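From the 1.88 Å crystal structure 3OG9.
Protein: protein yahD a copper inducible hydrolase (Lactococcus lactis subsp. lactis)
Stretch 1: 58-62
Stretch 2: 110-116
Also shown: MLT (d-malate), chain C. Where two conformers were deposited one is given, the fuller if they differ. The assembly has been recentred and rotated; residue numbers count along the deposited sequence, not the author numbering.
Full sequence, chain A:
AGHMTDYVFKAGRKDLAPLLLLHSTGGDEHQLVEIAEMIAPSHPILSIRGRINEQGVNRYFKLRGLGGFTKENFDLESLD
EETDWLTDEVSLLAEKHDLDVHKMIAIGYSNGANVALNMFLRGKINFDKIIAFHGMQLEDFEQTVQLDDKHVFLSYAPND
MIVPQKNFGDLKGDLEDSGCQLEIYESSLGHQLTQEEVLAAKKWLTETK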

# COMPACT_ATOMS: atom_id res chain seq x y z
N ASN A 58 3.51 15.08 4.39
CA ASN A 58 3.57 14.30 3.15
C ASN A 58 2.37 13.36 3.04
O ASN A 58 2.03 12.71 4.03
CB ASN A 58 4.87 13.47 3.09
CG ASN A 58 6.11 14.32 2.99
OD1 ASN A 58 6.06 15.46 2.50
ND2 ASN A 58 7.25 13.77 3.39
N ARG A 59 1.76 13.28 1.86
CA ARG A 59 0.60 12.40 1.59
C ARG A 59 0.58 12.03 0.12
O ARG A 59 1.20 12.71 -0.70
CB ARG A 59 -0.73 13.10 1.90
CG ARG A 59 -1.14 13.20 3.36
CD ARG A 59 -2.52 13.86 3.49
NE ARG A 59 -3.46 13.17 2.62
CZ ARG A 59 -4.14 12.08 2.97
NH1 ARG A 59 -4.04 11.57 4.19
NH2 ARG A 59 -4.94 11.49 2.09
N TYR A 60 -0.16 10.98 -0.23
CA TYR A 60 -0.32 10.59 -1.64
C TYR A 60 -1.45 11.26 -2.39
O TYR A 60 -1.44 11.29 -3.61
CB TYR A 60 -0.44 9.07 -1.78
CG TYR A 60 0.87 8.41 -1.52
CD1 TYR A 60 1.85 8.32 -2.51
CD2 TYR A 60 1.18 7.92 -0.22
CE1 TYR A 60 3.09 7.74 -2.24
CE2 TYR A 60 2.41 7.33 0.04
CZ TYR A 60 3.34 7.23 -0.96
OH TYR A 60 4.57 6.66 -0.69
N PHE A 61 -2.43 11.81 -1.67
CA PHE A 61 -3.57 12.48 -2.33
C PHE A 61 -4.23 13.41 -1.32
O PHE A 61 -3.98 13.30 -0.12
CB PHE A 61 -4.58 11.45 -2.93
CG PHE A 61 -5.30 10.65 -1.90
CD1 PHE A 61 -6.47 11.14 -1.31
CD2 PHE A 61 -4.78 9.45 -1.46
CE1 PHE A 61 -7.12 10.43 -0.31
CE2 PHE A 61 -5.44 8.72 -0.44
CZ PHE A 61 -6.63 9.21 0.13
N LYS A 62 -5.01 14.35 -1.81
CA LYS A 62 -5.55 15.43 -0.96
C LYS A 62 -6.75 14.97 -0.15
O LYS A 62 -7.48 14.06 -0.56
CB LYS A 62 -5.96 16.60 -1.84
CG LYS A 62 -4.79 17.36 -2.42
CD LYS A 62 -5.24 18.28 -3.56
CE LYS A 62 -5.55 19.68 -3.07
NZ LYS A 62 -6.83 19.79 -2.31
N SER A 110 -0.93 2.63 6.16
CA SER A 110 -1.96 3.70 6.23
C SER A 110 -2.18 4.39 4.87
O SER A 110 -2.50 3.72 3.89
CB SER A 110 -1.56 4.68 7.34
OG SER A 110 -2.68 5.44 7.78
N ASN A 111 -1.95 5.71 4.77
CA ASN A 111 -2.09 6.38 3.45
C ASN A 111 -1.47 5.62 2.26
O ASN A 111 -2.15 5.37 1.25
CB ASN A 111 -1.54 7.82 3.55
CG ASN A 111 -1.91 8.69 2.35
OD1 ASN A 111 -1.07 9.41 1.83
ND2 ASN A 111 -3.19 8.68 1.97
N GLY A 112 -0.19 5.23 2.37
CA GLY A 112 0.45 4.45 1.27
C GLY A 112 -0.24 3.10 0.97
O GLY A 112 -0.37 2.70 -0.18
N ALA A 113 -0.66 2.40 2.02
CA ALA A 113 -1.34 1.11 1.88
C ALA A 113 -2.67 1.30 1.11
O ALA A 113 -3.03 0.50 0.24
CB ALA A 113 -1.60 0.52 3.27
N ASN A 114 -3.37 2.38 1.43
CA ASN A 114 -4.66 2.72 0.81
C ASN A 114 -4.54 2.96 -0.67
O ASN A 114 -5.40 2.52 -1.47
CB ASN A 114 -5.25 3.96 1.52
CG ASN A 114 -5.62 3.66 2.95
OD1 ASN A 114 -5.74 2.49 3.29
ND2 ASN A 114 -5.82 4.69 3.79
N VAL A 115 -3.46 3.65 -1.04
CA VAL A 115 -3.17 4.01 -2.41
C VAL A 115 -2.78 2.78 -3.23
O VAL A 115 -3.25 2.61 -4.37
CB VAL A 115 -2.12 5.15 -2.42
CG1 VAL A 115 -1.28 5.22 -3.70
CG2 VAL A 115 -2.84 6.48 -2.17
N ALA A 116 -1.96 1.91 -2.63
CA ALA A 116 -1.56 0.62 -3.25
C ALA A 116 -2.78 -0.27 -3.53
O ALA A 116 -2.95 -0.86 -4.62
CB ALA A 116 -0.56 -0.12 -2.36
C1 MLT C . -5.85 8.24 4.10
O1 MLT C . -5.80 9.47 3.81
O2 MLT C . -5.35 7.39 3.32
C2 MLT C . -6.53 7.78 5.37
O3 MLT C . -7.11 8.86 6.07
C3 MLT C . -5.58 6.99 6.27
C4 MLT C . -4.46 7.83 6.84
O4 MLT C . -4.09 7.57 8.00
O5 MLT C . -3.87 8.75 6.21

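What does the start of stretch 2 contribute? Ser 110 precedes the helix and does not touch stretch 1, but its OG lies 2.6 Å from O4 of the d-malate, so it shares a ligand with Arg 59. That arginine donates from NH1 and NH2 to malate O1, both at 2.8 Å, and its NE holds Phe 61 O at 2.8 Å, which ties the loop to itself.

How does Asn 111 join the stretches? Its amide has two ends with different jobs. OD1 accepts a nearly straight hydrogen bond from Tyr 60 N (2.7 Å, 167°), while ND2 donates to malate O2 at 2.9 Å. ND2 also sits over one face of the Arg 59 guanidinium, 3.3 Å from NH2; as both are donors, this is packing rather than a hydrogen bond.

Where does the Tyr 60 ring meet the helix? Its CE2 comes within 3.7 Å of Gly 112 CA, so the ring lies close against bare backbone.

What completes the contact further along the helix? Asn 114 reaches the malate, ND2 donating to O2 at 2.8 Å. One turn beyond Asn 111, Val 115 points toward the loop, and its CG2 packs 3.6 Å from both Tyr 60 CB and Phe 61 CD2, an apolar patch beside the buried polar bond. In all, 297 Å² is buried.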